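PDB 3N7X: capsid protein from Infectious hypodermal and hematopoietic necrosis virus, which forms the icosahedral capsid of a shrimp-infecting brevidensovirus from sixty copies of a probable jelly-roll subunit, and binds calcium ions. Local coordinates for residues 54-59 with 285-290; 71-76 with 263-268; 91-96 with 170-175; 118-123 with 201-206. All coordinates share one frame; numbering follows the deposited sequence.

Contact 1: residues 54-59 with 285-290; sequences RYFEFD and VQADFF. With CA (calcium ion), chain B.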
# COMPACT_ATOMS: atom_id res chain seq x y z
N ARG A 54 93.98 14.92 -17.15
CA ARG A 54 95.39 14.53 -17.13
C ARG A 54 95.60 13.04 -17.37
O ARG A 54 94.65 12.25 -17.29
CB ARG A 54 96.01 14.91 -15.78
CG ARG A 54 95.96 16.40 -15.54
CD ARG A 54 96.33 16.80 -14.13
NE ARG A 54 96.31 18.26 -14.04
CZ ARG A 54 96.26 18.95 -12.91
NH1 ARG A 54 96.23 18.33 -11.74
NH2 ARG A 54 96.22 20.28 -12.96
N TYR A 55 96.84 12.67 -17.67
CA TYR A 55 97.20 11.26 -17.87
C TYR A 55 98.10 10.88 -16.71
O TYR A 55 99.04 11.61 -16.38
CB TYR A 55 98.01 11.02 -19.14
CG TYR A 55 97.35 11.33 -20.46
CD1 TYR A 55 96.06 10.88 -20.76
CD2 TYR A 55 98.05 12.01 -21.46
CE1 TYR A 55 95.49 11.11 -22.01
CE2 TYR A 55 97.49 12.25 -22.71
CZ TYR A 55 96.22 11.80 -22.98
OH TYR A 55 95.68 12.03 -24.23
N PHE A 56 97.82 9.74 -16.09
CA PHE A 56 98.64 9.24 -14.99
C PHE A 56 99.12 7.84 -15.34
O PHE A 56 98.40 7.08 -16.00
CB PHE A 56 97.85 9.17 -13.68
CG PHE A 56 97.49 10.51 -13.09
CD1 PHE A 56 98.20 11.66 -13.43
CD2 PHE A 56 96.47 10.61 -12.15
CE1 PHE A 56 97.90 12.89 -12.83
CE2 PHE A 56 96.16 11.83 -11.54
CZ PHE A 56 96.88 12.97 -11.88
N GLU A 57 100.34 7.51 -14.91
CA GLU A 57 100.89 6.18 -15.15
C GLU A 57 101.33 5.62 -13.80
O GLU A 57 101.73 6.37 -12.91
CB GLU A 57 102.09 6.23 -16.09
CG GLU A 57 101.81 6.78 -17.47
CD GLU A 57 101.84 8.30 -17.51
OE1 GLU A 57 102.74 8.88 -16.87
OE2 GLU A 57 100.98 8.91 -18.19
N PHE A 58 101.25 4.30 -13.65
CA PHE A 58 101.62 3.66 -12.40
C PHE A 58 102.29 2.31 -12.63
O PHE A 58 102.01 1.64 -13.62
CB PHE A 58 100.38 3.39 -11.54
CG PHE A 58 99.58 4.61 -11.20
CD1 PHE A 58 100.01 5.48 -10.20
CD2 PHE A 58 98.38 4.87 -11.85
CE1 PHE A 58 99.26 6.59 -9.86
CE2 PHE A 58 97.62 5.98 -11.52
CZ PHE A 58 98.05 6.84 -10.52
N ASP A 59 103.16 1.93 -11.70
CA ASP A 59 103.79 0.62 -11.74
C ASP A 59 103.66 0.09 -10.31
O ASP A 59 102.92 0.67 -9.51
CB ASP A 59 105.27 0.70 -12.16
CG ASP A 59 106.11 1.54 -11.24
OD1 ASP A 59 105.72 1.77 -10.08
OD2 ASP A 59 107.19 1.97 -11.69
N VAL A 285 95.99 5.87 -16.96
CA VAL A 285 94.59 6.21 -16.83
C VAL A 285 94.39 7.68 -17.15
O VAL A 285 95.35 8.44 -17.25
CB VAL A 285 94.08 5.97 -15.38
CG1 VAL A 285 94.36 4.54 -14.95
CG2 VAL A 285 94.73 6.96 -14.43
N GLN A 286 93.13 8.06 -17.33
CA GLN A 286 92.80 9.46 -17.58
C GLN A 286 92.21 9.93 -16.26
O GLN A 286 91.47 9.20 -15.60
CB GLN A 286 91.75 9.60 -18.68
CG GLN A 286 91.48 11.06 -19.03
CD GLN A 286 90.41 11.23 -20.09
OE1 GLN A 286 90.39 10.51 -21.09
NE2 GLN A 286 89.53 12.21 -19.89
N ALA A 287 92.56 11.14 -15.85
CA ALA A 287 92.05 11.66 -14.59
C ALA A 287 91.43 13.03 -14.81
O ALA A 287 92.11 13.97 -15.22
CB ALA A 287 93.17 11.75 -13.57
N ASP A 288 90.13 13.14 -14.55
CA ASP A 288 89.43 14.40 -14.72
C ASP A 288 89.26 15.07 -13.36
O ASP A 288 88.80 14.45 -12.40
CB ASP A 288 88.08 14.16 -15.40
CG ASP A 288 88.23 13.55 -16.80
OD1 ASP A 288 89.30 13.72 -17.42
OD2 ASP A 288 87.26 12.90 -17.29
N PHE A 289 89.65 16.34 -13.29
CA PHE A 289 89.59 17.13 -12.06
C PHE A 289 88.62 18.28 -12.12
O PHE A 289 88.38 18.85 -13.19
CB PHE A 289 90.96 17.74 -11.76
CG PHE A 289 92.02 16.74 -11.40
CD1 PHE A 289 92.46 16.62 -10.09
CD2 PHE A 289 92.61 15.95 -12.38
CE1 PHE A 289 93.48 15.72 -9.75
CE2 PHE A 289 93.62 15.04 -12.06
CZ PHE A 289 94.06 14.93 -10.74
N PHE A 290 88.07 18.64 -10.97
CA PHE A 290 87.16 19.77 -10.89
C PHE A 290 87.18 20.35 -9.48
O PHE A 290 87.42 19.63 -8.50
CB PHE A 290 85.72 19.36 -11.24
CG PHE A 290 85.03 18.63 -10.13
CD1 PHE A 290 85.19 17.25 -9.96
CD2 PHE A 290 84.26 19.33 -9.19
CE1 PHE A 290 84.61 16.58 -8.89
CE2 PHE A 290 83.68 18.67 -8.11
CZ PHE A 290 83.85 17.29 -7.96
CA CA B . 100.91 13.12 -16.67
O HOH W 1 101.54 11.56 -18.40
O HOH W 2 102.07 11.27 -15.73
O HOH W 3 99.53 14.99 -15.99
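Two neighbouring strands of one barrel sheet meet here in antiparallel register: Arg54 with Ala287 and Phe56 with Val285 are hydrogen-bonded pairs, and Tyr55 with Gln286 is the non-hydrogen-bonded pair between them. Ala287 N gives to Arg54 O at 2.8 Å and Phe56 N to Val285 O at 3.0 Å, each answered by a return bond. Arg54, extended from CG to NE, crosses Phe289 at about a right angle. Its CD lies 3.8 Å from Phe289 CE2, and its NH1 stands 4.1 Å above the ring plane, over its centre. Arg54 CZ is 13° off the ring normal, a cation-pi contact over the face, with the planes 46° apart; Arg54 NH2 is hydrogen-bonded to Leu81 O. The strand order is consistent with the BIDG sheet of a viral jelly roll, 45-59 and 281-296 being its first pair. Phe56 approaches Phe289 tip to tip, CZ to CZ 3.6 Å, rim against rim with planes at 79°. The same Phe56 ring touches Ala287 CB, while Val285 CG2 fits between Phe56 CB and the edge of the Phe58 ring. Gln286 NE2 reaches the syn lone pair of Asp288 OD1 at 2.9 Å. Tyr55 O binds a calcium ion at 2.4 Å, together with three waters, Gln176 O of the same chain and Glu191 OE2 of a neighbouring subunit; Glu57 OE1 and OE2 each accept from one water.

Contact 2: residues 71-76 with 263-268; sequences LYCLPL and QIFMRM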
# COMPACT_ATOMS: atom_id res chain seq x y z
N LEU A 71 104.14 3.99 -2.04
CA LEU A 71 102.86 4.00 -2.74
C LEU A 71 102.73 5.38 -3.38
O LEU A 71 103.29 6.35 -2.87
CB LEU A 71 101.70 3.79 -1.76
CG LEU A 71 101.55 2.40 -1.12
CD1 LEU A 71 100.44 2.44 -0.07
CD2 LEU A 71 101.25 1.36 -2.19
N TYR A 72 102.03 5.46 -4.50
CA TYR A 72 101.84 6.75 -5.14
C TYR A 72 100.75 7.43 -4.34
O TYR A 72 99.81 6.78 -3.88
CB TYR A 72 101.36 6.60 -6.58
CG TYR A 72 102.38 6.00 -7.51
CD1 TYR A 72 102.49 4.62 -7.67
CD2 TYR A 72 103.23 6.83 -8.26
CE1 TYR A 72 103.42 4.07 -8.55
CE2 TYR A 72 104.16 6.29 -9.14
CZ TYR A 72 104.25 4.92 -9.28
OH TYR A 72 105.18 4.38 -10.15
N CYS A 73 100.88 8.73 -4.16
CA CYS A 73 99.88 9.48 -3.41
C CYS A 73 99.22 10.52 -4.29
O CYS A 73 99.88 11.16 -5.11
CB CYS A 73 100.54 10.16 -2.21
SG CYS A 73 99.44 11.29 -1.30
N LEU A 74 97.91 10.67 -4.15
CA LEU A 74 97.17 11.68 -4.90
C LEU A 74 96.48 12.57 -3.88
O LEU A 74 95.42 12.24 -3.35
CB LEU A 74 96.13 11.03 -5.82
CG LEU A 74 95.23 12.03 -6.56
CD1 LEU A 74 96.06 13.09 -7.27
CD2 LEU A 74 94.37 11.29 -7.57
N PRO A 75 97.09 13.73 -3.57
CA PRO A 75 96.55 14.68 -2.60
C PRO A 75 95.43 15.56 -3.16
O PRO A 75 95.66 16.71 -3.54
CB PRO A 75 97.78 15.49 -2.21
CG PRO A 75 98.51 15.59 -3.51
CD PRO A 75 98.39 14.18 -4.09
N LEU A 76 94.22 15.01 -3.20
CA LEU A 76 93.06 15.73 -3.72
C LEU A 76 92.74 17.00 -2.96
O LEU A 76 92.03 17.86 -3.46
CB LEU A 76 91.82 14.85 -3.68
CG LEU A 76 91.91 13.55 -4.46
CD1 LEU A 76 90.56 12.88 -4.45
CD2 LEU A 76 92.36 13.84 -5.88
N GLN A 263 93.18 10.85 1.83
CA GLN A 263 93.68 10.97 0.46
C GLN A 263 93.97 9.53 0.05
O GLN A 263 93.98 8.64 0.90
CB GLN A 263 94.96 11.83 0.39
CG GLN A 263 96.12 11.38 1.26
CD GLN A 263 96.14 12.07 2.62
OE1 GLN A 263 95.27 11.85 3.46
NE2 GLN A 263 97.15 12.90 2.84
N ILE A 264 94.20 9.29 -1.23
CA ILE A 264 94.45 7.92 -1.66
C ILE A 264 95.89 7.59 -1.98
O ILE A 264 96.69 8.47 -2.30
CB ILE A 264 93.57 7.57 -2.87
CG1 ILE A 264 93.87 8.52 -4.03
CG2 ILE A 264 92.10 7.67 -2.49
CD1 ILE A 264 93.05 8.23 -5.26
N PHE A 265 96.21 6.31 -1.89
CA PHE A 265 97.54 5.79 -2.17
C PHE A 265 97.35 4.65 -3.17
O PHE A 265 96.37 3.91 -3.08
CB PHE A 265 98.18 5.29 -0.88
CG PHE A 265 98.44 6.39 0.11
CD1 PHE A 265 99.56 7.21 -0.01
CD2 PHE A 265 97.54 6.63 1.15
CE1 PHE A 265 99.78 8.26 0.88
CE2 PHE A 265 97.75 7.68 2.04
CZ PHE A 265 98.87 8.49 1.91
N MET A 266 98.28 4.50 -4.11
CA MET A 266 98.14 3.46 -5.12
C MET A 266 99.43 2.79 -5.53
O MET A 266 100.52 3.23 -5.18
CB MET A 266 97.52 4.04 -6.39
CG MET A 266 96.26 4.83 -6.17
SD MET A 266 96.24 6.28 -7.23
CE MET A 266 97.51 7.26 -6.41
N ARG A 267 99.27 1.72 -6.31
CA ARG A 267 100.37 0.94 -6.87
C ARG A 267 99.75 -0.14 -7.73
O ARG A 267 98.72 -0.72 -7.37
CB ARG A 267 101.23 0.30 -5.77
CG ARG A 267 100.65 -0.97 -5.17
CD ARG A 267 101.66 -1.64 -4.25
NE ARG A 267 101.12 -2.86 -3.65
CZ ARG A 267 101.80 -3.65 -2.82
NH1 ARG A 267 103.05 -3.35 -2.48
NH2 ARG A 267 101.23 -4.74 -2.33
N MET A 268 100.35 -0.41 -8.88
CA MET A 268 99.85 -1.47 -9.73
C MET A 268 100.08 -2.71 -8.87
O MET A 268 101.10 -2.81 -8.19
CB MET A 268 100.67 -1.54 -11.02
CG MET A 268 100.15 -2.53 -12.05
SD MET A 268 98.66 -2.04 -12.99
CE MET A 268 98.22 -0.56 -12.21
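Met266 O accepts the amide of Tyr72 at 2.8 Å and has further neighbours from strand 71-74: Tyr72 CD1 lies 3.5 Å from it, near the ring plane, and Leu71 CA approaches as closely. Met266 N repays the bond to Tyr72 O, and Leu74 N continues the ladder to Ile264 O. On the face of Tyr72 and Leu74, Met266 is folded over the partner strand: chi3 of -71° turns CE back, 3.9 Å from Tyr72 CB and close to Leu74 CB. Leu74 and Ile264 lie side by side and point the same way, with Leu74 CB 3.8 Å from Ile264 CG1. The other face belongs to Cys73 and Phe265. Cys73 SG is anti to its backbone N (chi1 173°), which brings it 3.7 Å from Phe265 CE1 in an oblique sulfur-aromatic contact, 43° off the ring normal. Leu71 crosses Phe265 at about a right angle, its CD1 3.7 Å from Phe265 CB, and its CD2 rests on the aliphatic part of Arg267. The guanidinium beyond is salt-bridged to Glu150 and hydrogen-bonded to Tyr55 OH of a neighbouring subunit. Past Leu74 the strand ends in an inverse gamma turn centred on Pro75. With 149-153 and 199-203 next beyond 264-268, the strand order is consistent with the CHEF sheet of a viral jelly roll, and this pair would be its C-H step.

Contact 3: residues 91-96 with 170-175; sequences SSATET and TLAKWI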
# COMPACT_ATOMS: atom_id res chain seq x y z
N SER A 91 106.21 22.02 -19.89
CA SER A 91 105.51 21.20 -18.90
C SER A 91 105.75 21.65 -17.46
O SER A 91 105.70 20.84 -16.53
CB SER A 91 105.93 19.73 -19.05
OG SER A 91 105.59 19.23 -20.33
N SER A 92 106.02 22.94 -17.27
CA SER A 92 106.24 23.47 -15.93
C SER A 92 104.90 23.93 -15.36
O SER A 92 103.93 24.11 -16.09
CB SER A 92 107.20 24.66 -15.98
OG SER A 92 106.60 25.79 -16.59
N ALA A 93 104.84 24.11 -14.04
CA ALA A 93 103.61 24.55 -13.41
C ALA A 93 103.34 26.01 -13.75
O ALA A 93 104.25 26.84 -13.73
CB ALA A 93 103.70 24.37 -11.90
N THR A 94 102.10 26.32 -14.10
CA THR A 94 101.72 27.69 -14.43
C THR A 94 100.26 27.87 -14.00
O THR A 94 99.48 26.92 -14.04
CB THR A 94 101.88 27.97 -15.95
OG1 THR A 94 101.71 29.36 -16.21
CG2 THR A 94 100.85 27.18 -16.76
N GLU A 95 99.89 29.06 -13.57
CA GLU A 95 98.52 29.25 -13.14
C GLU A 95 97.52 29.24 -14.29
O GLU A 95 97.84 29.66 -15.41
CB GLU A 95 98.39 30.54 -12.31
CG GLU A 95 99.22 31.71 -12.80
CD GLU A 95 99.18 32.90 -11.84
OE1 GLU A 95 99.52 32.73 -10.65
OE2 GLU A 95 98.82 34.01 -12.29
N THR A 96 96.33 28.73 -14.02
CA THR A 96 95.26 28.67 -15.01
C THR A 96 94.74 30.08 -15.25
O THR A 96 94.82 30.93 -14.36
CB THR A 96 94.08 27.81 -14.50
OG1 THR A 96 93.60 28.36 -13.27
CG2 THR A 96 94.52 26.37 -14.28
N THR A 170 108.67 18.83 -7.08
CA THR A 170 108.11 20.16 -7.37
C THR A 170 106.61 20.09 -7.64
O THR A 170 106.05 19.01 -7.85
CB THR A 170 108.75 20.77 -8.62
OG1 THR A 170 108.35 20.00 -9.77
CG2 THR A 170 110.26 20.75 -8.51
N LEU A 171 105.96 21.25 -7.66
CA LEU A 171 104.54 21.29 -7.95
C LEU A 171 104.29 20.72 -9.35
O LEU A 171 103.30 20.01 -9.57
CB LEU A 171 104.01 22.72 -7.88
CG LEU A 171 102.55 22.88 -8.35
CD1 LEU A 171 101.66 21.97 -7.54
CD2 LEU A 171 102.11 24.34 -8.22
N ALA A 172 105.18 21.03 -10.29
CA ALA A 172 105.02 20.52 -11.65
C ALA A 172 104.95 18.99 -11.66
O ALA A 172 104.11 18.41 -12.35
CB ALA A 172 106.18 20.99 -12.52
N LYS A 173 105.81 18.34 -10.88
CA LYS A 173 105.82 16.88 -10.81
C LYS A 173 104.46 16.36 -10.35
O LYS A 173 103.89 15.45 -10.96
CB LYS A 173 106.91 16.40 -9.86
CG LYS A 173 108.33 16.62 -10.37
CD LYS A 173 108.76 15.53 -11.34
CE LYS A 173 108.94 14.19 -10.62
NZ LYS A 173 109.37 13.08 -11.52
N TRP A 174 103.95 16.92 -9.26
CA TRP A 174 102.66 16.50 -8.73
C TRP A 174 101.55 16.67 -9.76
O TRP A 174 100.64 15.85 -9.85
CB TRP A 174 102.31 17.29 -7.47
CG TRP A 174 103.03 16.85 -6.24
CD1 TRP A 174 104.04 17.52 -5.60
CD2 TRP A 174 102.77 15.68 -5.47
NE1 TRP A 174 104.41 16.84 -4.47
CE2 TRP A 174 103.65 15.70 -4.36
CE3 TRP A 174 101.87 14.61 -5.59
CZ2 TRP A 174 103.65 14.70 -3.38
CZ3 TRP A 174 101.88 13.61 -4.62
CH2 TRP A 174 102.76 13.67 -3.53
N ILE A 175 101.61 17.75 -10.53
CA ILE A 175 100.59 17.98 -11.55
C ILE A 175 100.76 16.92 -12.64
O ILE A 175 99.79 16.41 -13.19
CB ILE A 175 100.73 19.38 -12.17
CG1 ILE A 175 100.38 20.43 -11.12
CG2 ILE A 175 99.83 19.51 -13.39
CD1 ILE A 175 100.45 21.85 -11.65
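No aromatic ring stands between Ala93 and Ala172, and the flat groups close to their methyls are backbone peptides. The one ring in the two segments, that of Trp174, sits away from 91-96: it meets Trp78 edge-to-face, and its NE1 is hydrogen-bonded to Leu320 O. The short strand 93-95 runs nearly perpendicular to helix 171-175, their axes 8.5 Å apart at closest approach and 88° apart in direction. The two segments come nearest at Ala93 and Ala172, with CA atoms 4.6 Å apart. Ala172 CB points to the strand and lies 3.7 Å from Ala93 N and 4.0 Å from Ser91 O. Ala93 CB in turn is set among three helix residues: Leu171 CD2 is 4.0 Å from it, Ile175 CD1 4.1 Å, and the methyl of Ala172 only slightly farther. Leu171 can reach it because its CG is anti to the backbone N (chi1 172°). Leu171 and Ile175 also pack on Tyr84 of the paired strand 84-86. Thr170 caps the start of the helix, its OG1 accepting from Lys173 N at 3.2 Å. Ser91 O, beside the Ala172 methyl, has a weak hydrogen bond from the side chain of Gln176, whose backbone O is a calcium ligand. Methyl groups on both sides allow the backbones to approach closely, and the pairing rests on van der Waals contact and fit of shape rather than on directed bonds.

Contact 4: residues 118-123 with 201-206; sequences VVMHSM and EQMRTG
Met123 runs out from CB to lie against Met203: CG is anti to the backbone N (chi1 175°), SD passes 3.6 Å from Met203 O and near Arg204 CA, and chi3 of -68° folds CE back. That methyl is 3.2 Å from Met203 O and 3.5 Å from Met203 CG, a tight fit. Met203, whose chain is fully extended, slides past Met123 in the opposite direction. Its CE ends on the other strand, 3.4 Å from Met120 O and in apolar contact with Met120 CB. Farther along, Thr205 CG2 comes 3.5 Å from Met123 O. Two waters tie the backbones. One accepts from Met123 N at 3.0 Å and donates to Arg204 O; the other donates to Met123 O and accepts from Gly206 N. The CB of Arg204 points away from 118-123, and its guanidinium folds back along its own segment, where NH1 and NH2 both grip Gln202 OE1, each at 2.8 Å and with the oxygen in the guanidinium plane. At Gly206, phi of 89° is a backbone shape in which a CB would collide with the preceding carbonyl oxygen. Met123 also packs on Val285 and Leu149, and Met203 on Ile151. The arrangement is that of a jelly-roll interior, in which methionines from strand 111-131, probably D of the BIDG sheet, interleave with one from 199-203, probably F of CHEF.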
# COMPACT_ATOMS: atom_id res chain seq x y z
N VAL A 118 88.20 14.10 -8.25
CA VAL A 118 88.75 13.48 -9.44
C VAL A 118 88.01 12.22 -9.78
O VAL A 118 87.37 11.59 -8.92
CB VAL A 118 90.22 13.06 -9.23
CG1 VAL A 118 90.85 12.65 -10.55
CG2 VAL A 118 90.97 14.19 -8.61
N VAL A 119 88.10 11.84 -11.04
CA VAL A 119 87.51 10.62 -11.53
C VAL A 119 88.57 10.02 -12.43
O VAL A 119 88.97 10.64 -13.41
CB VAL A 119 86.24 10.86 -12.37
CG1 VAL A 119 85.67 9.53 -12.81
CG2 VAL A 119 85.22 11.62 -11.57
N MET A 120 89.04 8.83 -12.09
CA MET A 120 90.02 8.17 -12.93
C MET A 120 89.27 7.12 -13.71
O MET A 120 88.40 6.43 -13.17
CB MET A 120 91.11 7.51 -12.08
CG MET A 120 91.94 8.50 -11.28
SD MET A 120 93.35 7.71 -10.47
CE MET A 120 92.54 6.71 -9.20
N HIS A 121 89.57 7.01 -15.00
CA HIS A 121 88.89 6.05 -15.85
C HIS A 121 89.74 5.67 -17.05
O HIS A 121 90.88 6.11 -17.18
CB HIS A 121 87.55 6.62 -16.34
CG HIS A 121 87.69 7.84 -17.20
ND1 HIS A 121 87.75 9.12 -16.69
CD2 HIS A 121 87.78 7.98 -18.55
CE1 HIS A 121 87.87 9.99 -17.68
NE2 HIS A 121 87.89 9.32 -18.82
N SER A 122 89.17 4.83 -17.91
CA SER A 122 89.83 4.40 -19.13
C SER A 122 91.22 3.81 -18.94
O SER A 122 92.15 4.11 -19.70
CB SER A 122 89.92 5.59 -20.09
OG SER A 122 88.63 6.09 -20.38
N MET A 123 91.38 2.96 -17.93
CA MET A 123 92.68 2.35 -17.69
C MET A 123 93.19 1.52 -18.86
O MET A 123 92.42 0.80 -19.50
CB MET A 123 92.63 1.46 -16.45
CG MET A 123 93.92 0.71 -16.23
SD MET A 123 93.82 -0.42 -14.85
CE MET A 123 93.70 0.76 -13.49
N GLU A 201 90.64 -1.07 -2.58
CA GLU A 201 89.78 -1.39 -3.70
C GLU A 201 90.64 -1.51 -4.94
O GLU A 201 91.78 -1.03 -4.96
CB GLU A 201 88.68 -0.34 -3.90
CG GLU A 201 89.09 0.97 -4.54
CD GLU A 201 87.89 1.89 -4.74
OE1 GLU A 201 86.92 1.47 -5.41
OE2 GLU A 201 87.90 3.04 -4.24
N GLN A 202 90.12 -2.18 -5.96
CA GLN A 202 90.86 -2.39 -7.19
C GLN A 202 90.28 -1.58 -8.33
O GLN A 202 89.10 -1.24 -8.33
CB GLN A 202 90.82 -3.87 -7.58
CG GLN A 202 91.30 -4.81 -6.50
CD GLN A 202 91.16 -6.27 -6.92
OE1 GLN A 202 90.76 -6.56 -8.05
NE2 GLN A 202 91.49 -7.18 -6.01
N MET A 203 91.12 -1.26 -9.30
CA MET A 203 90.67 -0.54 -10.48
C MET A 203 91.19 -1.27 -11.69
O MET A 203 92.38 -1.59 -11.78
CB MET A 203 91.20 0.89 -10.51
CG MET A 203 90.75 1.64 -11.76
SD MET A 203 91.41 3.31 -11.89
CE MET A 203 90.60 3.91 -13.41
N ARG A 204 90.30 -1.57 -12.63
CA ARG A 204 90.69 -2.25 -13.85
C ARG A 204 89.99 -1.64 -15.05
O ARG A 204 89.21 -0.70 -14.91
CB ARG A 204 90.37 -3.75 -13.75
CG ARG A 204 89.15 -4.07 -12.93
CD ARG A 204 88.77 -5.55 -13.06
NE ARG A 204 89.72 -6.49 -12.46
CZ ARG A 204 90.04 -6.52 -11.17
NH1 ARG A 204 89.48 -5.66 -10.34
NH2 ARG A 204 90.88 -7.45 -10.71
N THR A 205 90.30 -2.15 -16.23
CA THR A 205 89.69 -1.64 -17.45
C THR A 205 88.18 -1.52 -17.29
O THR A 205 87.53 -2.41 -16.74
CB THR A 205 90.00 -2.58 -18.63
OG1 THR A 205 89.63 -3.92 -18.29
CG2 THR A 205 91.49 -2.54 -18.96
N GLY A 206 87.63 -0.40 -17.76
CA GLY A 206 86.20 -0.19 -17.66
C GLY A 206 85.72 0.48 -16.39
O GLY A 206 84.62 1.02 -16.35
O HOH W 4 89.28 1.94 -16.05
O HOH W 5 89.43 0.92 -19.82

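Overall arrangement
Contacts 1 and 2 pair strands of the two facing sheets, and contact 4 joins the two sheets through side chains. The centres of contacts 1 and 4 are about 9 Å apart, and segments 285-290 and 118-123 lie on neighbouring strands, with Gln286 O 3.0 Å from His121 N. Contacts 1 and 2 join where Asp59 OD1 lies 2.7 Å from Tyr72 OH, and inside the barrel Met266 SD of contact 2 is 4.2 Å from Met120 CE of contact 4. Contact 3 belongs to neither of the two main sheets and is about 10 Å from contact 4 between nearest atoms. Its helix touches Arg54 CD through Ile175 O at 3.6 Å, and the Ile175 side chain is about 7 Å from a bound calcium ion.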